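PDB 3VZH: putative uncharacterized protein from Streptococcus pyogenes serotype M1, which probably cleaves precursor CRISPR RNA as the Cas5d endoribonuclease of a type I-C CRISPR adaptive immune system. Local coordinates for residues V104-E107 / D108-D111; D115-P118 / A119-E122; D149-S152 / Q153-E157. All coordinates share one frame; numbering follows the deposited sequence.

Contact 1: V104-E107 / D108-D111; sequences VWNE and DRKD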
loop_
_atom_site.group_PDB
_atom_site.type_symbol
_atom_site.label_atom_id
_atom_site.label_comp_id
_atom_site.label_asym_id
_atom_site.label_seq_id
_atom_site.Cartn_x
_atom_site.Cartn_y
_atom_site.Cartn_z
ATOM N N VAL A 104 3.907 8.270 11.245
ATOM C CA VAL A 104 3.698 9.423 12.156
ATOM C C VAL A 104 3.094 8.877 13.472
ATOM O O VAL A 104 2.636 7.723 13.500
ATOM C CB VAL A 104 2.678 10.443 11.523
ATOM C CG1 VAL A 104 3.204 10.955 10.184
ATOM C CG2 VAL A 104 1.304 9.811 11.418
ATOM N N TRP A 105 3.095 9.661 14.563
ATOM C CA TRP A 105 2.507 9.095 15.818
ATOM C C TRP A 105 1.042 9.027 15.630
ATOM O O TRP A 105 0.399 9.895 14.930
ATOM C CB TRP A 105 2.920 9.957 17.077
ATOM C CG TRP A 105 4.443 10.045 17.252
ATOM C CD1 TRP A 105 5.227 11.209 17.456
ATOM C CD2 TRP A 105 5.415 8.937 17.208
ATOM N NE1 TRP A 105 6.556 10.884 17.541
ATOM C CE2 TRP A 105 6.747 9.545 17.414
ATOM C CE3 TRP A 105 5.322 7.544 17.036
ATOM C CZ2 TRP A 105 7.916 8.771 17.426
ATOM C CZ3 TRP A 105 6.468 6.777 17.134
ATOM C CH2 TRP A 105 7.765 7.393 17.213
ATOM N N ASN A 106 0.450 8.003 16.270
ATOM C CA ASN A 106 -0.975 7.776 16.196
ATOM C C ASN A 106 -1.673 8.653 17.269
ATOM O O ASN A 106 -1.622 8.330 18.449
ATOM C CB ASN A 106 -1.271 6.271 16.413
ATOM C CG ASN A 106 -2.756 5.940 16.412
ATOM O OD1 ASN A 106 -3.592 6.803 16.136
ATOM N ND2 ASN A 106 -3.098 4.697 16.696
ATOM N N GLU A 107 -2.363 9.735 16.838
ATOM C CA GLU A 107 -2.987 10.666 17.787
ATOM C C GLU A 107 -4.285 10.109 18.338
ATOM O O GLU A 107 -4.934 10.703 19.245
ATOM C CB GLU A 107 -3.203 12.085 17.189
ATOM C CG GLU A 107 -1.894 12.814 16.974
ATOM C CD GLU A 107 -1.057 12.991 18.254
ATOM O OE1 GLU A 107 0.084 13.387 18.119
ATOM O OE2 GLU A 107 -1.479 12.759 19.399
ATOM N N ASP A 108 -4.681 8.950 17.834
ATOM C CA ASP A 108 -5.788 8.224 18.484
ATOM C C ASP A 108 -5.294 7.406 19.668
ATOM O O ASP A 108 -6.095 6.783 20.377
ATOM C CB ASP A 108 -6.473 7.291 17.502
ATOM C CG ASP A 108 -7.196 8.024 16.409
ATOM O OD1 ASP A 108 -7.584 9.166 16.656
ATOM O OD2 ASP A 108 -7.373 7.448 15.309
ATOM N N ARG A 109 -3.979 7.354 19.859
ATOM C CA ARG A 109 -3.419 6.607 21.017
ATOM C C ARG A 109 -2.427 7.439 21.776
ATOM O O ARG A 109 -1.224 7.166 21.818
ATOM C CB ARG A 109 -2.778 5.281 20.555
ATOM C CG ARG A 109 -3.788 4.307 19.954
ATOM C CD ARG A 109 -4.735 3.751 21.022
ATOM N NE ARG A 109 -4.067 3.186 22.217
ATOM C CZ ARG A 109 -3.705 1.906 22.315
ATOM N NH1 ARG A 109 -3.112 1.487 23.430
ATOM N NH2 ARG A 109 -3.945 1.049 21.279
ATOM N N LYS A 110 -2.995 8.455 22.404
ATOM C CA LYS A 110 -2.313 9.358 23.338
ATOM C C LYS A 110 -1.729 8.631 24.559
ATOM O O LYS A 110 -0.706 9.031 25.107
ATOM C CB LYS A 110 -3.323 10.411 23.813
ATOM C CG LYS A 110 -4.374 10.820 22.768
ATOM C CD LYS A 110 -4.540 12.338 22.726
ATOM C CE LYS A 110 -4.679 12.908 21.302
ATOM N NZ LYS A 110 -3.666 13.992 21.080
ATOM N N ASP A 111 -2.351 7.532 24.951
ATOM C CA ASP A 111 -1.851 6.777 26.095
ATOM C C ASP A 111 -0.471 6.161 25.835
ATOM O O ASP A 111 0.188 5.725 26.790
ATOM C CB ASP A 111 -2.853 5.685 26.435
ATOM C CG ASP A 111 -3.099 4.740 25.238
ATOM O OD1 ASP A 111 -2.998 3.530 25.430
ATOM O OD2 ASP A 111 -3.362 5.200 24.119
#
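The chain reverses in a type I beta turn from Asn106 to Arg109, closed by the bond from Arg109 N to Asn106 O at 2.9 Å, with Glu107 and Asp108 in the two middle positions. Asn106 also contributes its side chain: OD1 accepts Asp108 N at 2.9 Å, the amide hydrogen arriving from above the plane of the side-chain carbonyl, about 50° out of it. With CG anti to the backbone N (chi1 178°), the amide lies beside its own carbonyl carbon, on the side of the turn, and OD1 can reach Asp108 N. The other branch, ND2, lies 3.4 Å from Arg109 CG and is bonded to Pro53 O; with OD1 and ND2 each bonded, the rotation of the amide is well defined.

Just past the turn, Lys110 reaches back to Glu107 in a salt bridge, NZ to OE2 at 3.0 Å. The ammonium sits above the carboxylate plane, and the two chains run at roughly right angles. Glu107 OE1 meanwhile pairs with Arg116, which places this carboxylate between two cations. Arg109 turns the other way and holds Asp111 side-on: NE meets OD2 at 2.9 Å and NH1 meets OD1 at 2.9 Å, each oxygen using its syn lone pair close to the guanidinium plane.

Backbone pairing of Asn106 with Thr54 places the turn just beyond the end of strand 95-105, where it parts from its neighbour 55-64. The two bonds received by Asn106, through OD1 and through O, define an Asx turn superposed on a type I beta turn.

Contact 2: D115-P118 / A119-E122; sequences DRLP and AKHE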
loop_
_atom_site.group_PDB
_atom_site.type_symbol
_atom_site.label_atom_id
_atom_site.label_comp_id
_atom_site.label_asym_id
_atom_site.label_seq_id
_atom_site.Cartn_x
_atom_site.Cartn_y
_atom_site.Cartn_z
ATOM N N ASP A 115 6.083 5.503 24.433
ATOM C CA ASP A 115 6.615 4.630 23.371
ATOM C C ASP A 115 6.912 5.410 22.080
ATOM O O ASP A 115 7.278 4.787 21.062
ATOM C CB ASP A 115 5.648 3.505 23.022
ATOM C CG ASP A 115 6.332 2.353 22.265
ATOM O OD1 ASP A 115 7.471 1.957 22.632
ATOM O OD2 ASP A 115 5.763 1.884 21.251
ATOM N N ARG A 116 6.686 6.736 22.121
ATOM C CA ARG A 116 6.970 7.552 20.887
ATOM C C ARG A 116 8.463 7.789 20.729
ATOM O O ARG A 116 8.975 8.924 20.960
ATOM C CB ARG A 116 6.192 8.889 20.861
ATOM C CG ARG A 116 4.701 8.677 20.784
ATOM C CD ARG A 116 3.912 9.956 20.728
ATOM N NE ARG A 116 2.497 9.641 20.603
ATOM C CZ ARG A 116 1.544 10.517 20.288
ATOM N NH1 ARG A 116 1.844 11.813 20.204
ATOM N NH2 ARG A 116 0.289 10.116 20.142
ATOM N N LEU A 117 9.174 6.738 20.341
ATOM C CA LEU A 117 10.639 6.720 20.319
ATOM C C LEU A 117 11.086 6.528 18.897
ATOM O O LEU A 117 11.074 5.395 18.392
ATOM C CB LEU A 117 11.120 5.560 21.211
ATOM C CG LEU A 117 10.577 5.640 22.666
ATOM C CD1 LEU A 117 10.536 4.292 23.424
ATOM C CD2 LEU A 117 11.357 6.690 23.457
ATOM N N PRO A 118 11.455 7.606 18.223
ATOM C CA PRO A 118 11.695 7.514 16.805
ATOM C C PRO A 118 12.862 6.568 16.449
ATOM O O PRO A 118 12.705 5.784 15.511
ATOM C CB PRO A 118 12.029 8.975 16.377
ATOM C CG PRO A 118 12.011 9.785 17.600
ATOM C CD PRO A 118 11.426 9.005 18.719
ATOM N N ALA A 119 13.973 6.574 17.213
ATOM C CA ALA A 119 15.109 5.706 16.838
ATOM C C ALA A 119 14.724 4.248 16.985
ATOM O O ALA A 119 15.130 3.417 16.159
ATOM C CB ALA A 119 16.362 6.024 17.666
ATOM N N LYS A 120 13.957 3.947 18.032
ATOM C CA LYS A 120 13.500 2.576 18.272
ATOM C C LYS A 120 12.656 2.093 17.073
ATOM O O LYS A 120 12.872 1.025 16.502
ATOM C CB LYS A 120 12.617 2.486 19.522
ATOM C CG LYS A 120 12.069 1.053 19.819
ATOM C CD LYS A 120 10.953 1.107 20.896
ATOM C CE LYS A 120 10.188 -0.200 21.094
ATOM N NZ LYS A 120 9.222 -0.063 22.217
ATOM N N HIS A 121 11.629 2.869 16.743
ATOM C CA HIS A 121 10.687 2.393 15.701
ATOM C C HIS A 121 11.249 2.433 14.319
ATOM O O HIS A 121 10.901 1.539 13.500
ATOM C CB HIS A 121 9.373 3.120 15.779
ATOM C CG HIS A 121 8.609 2.795 17.019
ATOM N ND1 HIS A 121 8.205 1.546 17.317
ATOM C CD2 HIS A 121 8.249 3.588 18.099
ATOM C CE1 HIS A 121 7.492 1.531 18.443
ATOM N NE2 HIS A 121 7.557 2.778 18.976
ATOM N N GLU A 122 12.088 3.414 14.025
ATOM C CA GLU A 122 12.821 3.404 12.730
ATOM C C GLU A 122 13.759 2.207 12.574
ATOM O O GLU A 122 13.769 1.579 11.498
ATOM C CB GLU A 122 13.585 4.709 12.451
ATOM C CG GLU A 122 12.719 5.941 12.184
ATOM C CD GLU A 122 13.521 7.051 11.496
ATOM O OE1 GLU A 122 12.942 8.012 10.980
ATOM O OE2 GLU A 122 14.772 6.962 11.457
#
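His121 NE2 is held by two oxygens of a single residue, Asp115. The stronger bond goes to the backbone O at 2.9 Å, where the acceptor lies at the ring edge, 6° out of the ring plane; the weaker one goes to the carboxylate OD2 at 3.0 Å, with an N-H...O angle of only 128°. The N-H points between the two acceptors and is straight to neither; the carboxylate plane stands nearly perpendicular to the ring. Asp115 CG is anti to its own N (chi1 -162°), and this carries the carboxylate round to the side of its carbonyl, bringing OD2 and the backbone O to the same nitrogen. OD2 has a further partner in Thr54 OG1, and the other ring nitrogen, ND1, is bonded to Tyr50 OH; together they fix the imidazole's orientation.

The other carboxylate oxygen belongs to Lys120: NZ meets the syn lone pair of OD1 in a salt bridge of 2.7 Å. Extended throughout, the lysine chain lays CD over one face of the His121 ring, 4.2 Å above its plane and offset toward the rim, while its CB rests 3.8 Å from Leu117 CB.

These bonds join the loop to the first turn of helix 118-130, with Leu117 as N-cap and Pro118 in the first turn. Leu117 O accepts His121 N at 3.1 Å, and Pro118 O accepts Glu122 N at 2.9 Å, both i to i+4 bonds. Ahead of the cap, Arg116 centres an inverse gamma turn, whose bond from Leu117 N to Asp115 O is weak. Elsewhere in the fold, Phe55 meets the His121 ring edge-to-face, Pro118 packs on Trp105, and Glu122 OE1 takes Arg7 N.

Contact 3: D149-S152 / Q153-E157; sequences DDIS and QEEYE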
loop_
_atom_site.group_PDB
_atom_site.type_symbol
_atom_site.label_atom_id
_atom_site.label_comp_id
_atom_site.label_asym_id
_atom_site.label_seq_id
_atom_site.Cartn_x
_atom_site.Cartn_y
_atom_site.Cartn_z
ATOM N N ASP A 149 10.832 -7.361 -0.040
ATOM C CA ASP A 149 12.285 -7.211 0.094
ATOM C C ASP A 149 12.706 -5.745 0.253
ATOM O O ASP A 149 12.027 -4.794 -0.191
ATOM C CB ASP A 149 13.053 -7.837 -1.112
ATOM C CG ASP A 149 13.267 -9.368 -0.949
ATOM O OD1 ASP A 149 13.690 -9.830 0.130
ATOM O OD2 ASP A 149 12.978 -10.092 -1.905
ATOM N N ASP A 150 13.866 -5.583 0.875
ATOM C CA ASP A 150 14.463 -4.297 1.159
ATOM C C ASP A 150 14.995 -3.632 -0.122
ATOM O O ASP A 150 15.661 -4.287 -0.968
ATOM C CB ASP A 150 15.664 -4.554 2.081
ATOM C CG ASP A 150 16.107 -3.253 2.807
ATOM O OD1 ASP A 150 16.971 -3.382 3.682
ATOM O OD2 ASP A 150 15.476 -2.136 2.569
ATOM N N ILE A 151 14.579 -2.380 -0.372
ATOM C CA ILE A 151 15.310 -1.605 -1.428
ATOM C C ILE A 151 15.655 -0.240 -0.819
ATOM O O ILE A 151 15.058 0.128 0.151
ATOM C CB ILE A 151 14.456 -1.397 -2.670
ATOM C CG1 ILE A 151 13.135 -0.655 -2.331
ATOM C CG2 ILE A 151 14.195 -2.764 -3.374
ATOM C CD1 ILE A 151 12.322 -0.217 -3.589
ATOM N N SER A 152 16.608 0.458 -1.404
ATOM C CA SER A 152 17.041 1.758 -0.862
ATOM C C SER A 152 16.292 2.834 -1.694
ATOM O O SER A 152 15.648 2.542 -2.710
ATOM C CB SER A 152 18.551 1.914 -1.083
ATOM O OG SER A 152 18.820 2.014 -2.452
ATOM N N GLN A 153 16.442 4.096 -1.258
ATOM C CA GLN A 153 15.827 5.227 -1.926
ATOM C C GLN A 153 16.312 5.258 -3.310
ATOM O O GLN A 153 15.523 5.444 -4.234
ATOM C CB GLN A 153 16.199 6.518 -1.196
ATOM C CG GLN A 153 15.446 7.707 -1.860
ATOM C CD GLN A 153 15.845 9.051 -1.287
ATOM O OE1 GLN A 153 16.443 9.129 -0.237
ATOM N NE2 GLN A 153 15.512 10.124 -2.002
ATOM N N GLU A 154 17.627 5.034 -3.465
ATOM C CA GLU A 154 18.201 5.026 -4.810
ATOM C C GLU A 154 17.546 4.023 -5.759
ATOM O O GLU A 154 17.217 4.342 -6.909
ATOM C CB GLU A 154 19.740 4.830 -4.854
ATOM C CG GLU A 154 20.301 5.092 -6.223
ATOM C CD GLU A 154 21.813 5.206 -6.271
ATOM O OE1 GLU A 154 22.460 5.282 -5.199
ATOM O OE2 GLU A 154 22.358 5.231 -7.401
ATOM N N GLU A 155 17.348 2.811 -5.288
ATOM C CA GLU A 155 16.722 1.802 -6.130
ATOM C C GLU A 155 15.282 2.181 -6.475
ATOM O O GLU A 155 14.819 1.935 -7.648
ATOM C CB GLU A 155 16.797 0.408 -5.504
ATOM C CG GLU A 155 16.130 -0.678 -6.369
ATOM C CD GLU A 155 16.538 -2.123 -6.034
ATOM O OE1 GLU A 155 15.930 -3.101 -6.580
ATOM O OE2 GLU A 155 17.438 -2.305 -5.190
ATOM N N TYR A 156 14.531 2.623 -5.457
ATOM C CA TYR A 156 13.202 3.176 -5.682
ATOM C C TYR A 156 13.089 4.194 -6.851
ATOM O O TYR A 156 12.299 4.032 -7.797
ATOM C CB TYR A 156 12.646 3.801 -4.401
ATOM C CG TYR A 156 11.178 4.242 -4.593
ATOM C CD1 TYR A 156 10.125 3.352 -4.444
ATOM C CD2 TYR A 156 10.896 5.592 -4.894
ATOM C CE1 TYR A 156 8.801 3.766 -4.614
ATOM C CE2 TYR A 156 9.596 6.039 -5.122
ATOM C CZ TYR A 156 8.539 5.134 -4.917
ATOM O OH TYR A 156 7.280 5.607 -5.128
ATOM N N GLU A 157 13.935 5.219 -6.789
ATOM C CA GLU A 157 13.909 6.309 -7.730
ATOM C C GLU A 157 14.431 5.879 -9.102
ATOM O O GLU A 157 13.956 6.378 -10.118
ATOM C CB GLU A 157 14.755 7.505 -7.170
ATOM C CG GLU A 157 14.020 8.079 -5.955
ATOM C CD GLU A 157 14.689 9.277 -5.325
ATOM O OE1 GLU A 157 15.817 9.626 -5.770
ATOM O OE2 GLU A 157 14.075 9.855 -4.392
HETATM O O HOH W 1 19.889 5.066 -1.657
HETATM O O HOH W 2 18.475 -1.077 -2.911
#
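Helix 153-158 opens with an N-cap serine and a hydrophobic staple, shortly after strand 147-150. Ser152 caps it: its OG accepts Glu155 N at 3.3 Å with a fairly straight N-H...O angle of 165°. A chi1 of 67° sets OG between the backbone N and the carbonyl carbon, facing the first turn. The serine's backbone O takes Tyr156 N at 3.0 Å, the first i to i+4 bond of the helix.

In a capping box the residue three beyond the cap would return a side-chain bond to the cap's own N-H. Here the return passes through a water, which accepts from Ser152 N and donates to Glu155 OE2, so the bridging is indirect. Another water accepts Glu154 N at 2.9 Å and has a weak bond to Ser152 OG.

The staple is Ile151, just before the cap, with Tyr156, four beyond it: Ile151 CD1 lies 4.1 Å from Tyr156 CB and near the plane of the phenol ring, at its edge. The other branch of Ile151, CG2, packs against Glu155 CD at 3.6 Å, the two side chains crossing at about a right angle. Ile151 also rests on Tyr10, Arg12 and Leu98, and Tyr156 on Leu98 and Lys100, so the staple seats the helix on strands 9-15 and 95-105. The buried phenol's OH is bonded to Glu61 and its ring makes a cation-pi contact with Lys63.

On the solvent-exposed flank, one turn apart, Gln153 NE2 reaches Glu157 OE2 at 2.8 Å, from above the carboxylate plane.

Overall arrangement
Contacts 1 and 2 form one connected region, their centres 13 Å apart, while contact 3 stands separate. Arg116 makes the junction: NH1 forms a salt bridge with Glu107 OE1 at 3.2 Å, and the Trp105 ring packs on Arg116 and Leu117, so the turn after strand 95-105 lies against the start of helix 118-130. Contact 3 is 22 Å from contact 2 and 28 Å from contact 1 between centres; the nearest atoms are about 10 and 17 Å away. Contact 3 is tied to the others through the fold: strand 9-15 pairs with both 95-105 and 147-150, and Asp150 forms a salt bridge with Arg130 at the end of the helix that contact 2 begins.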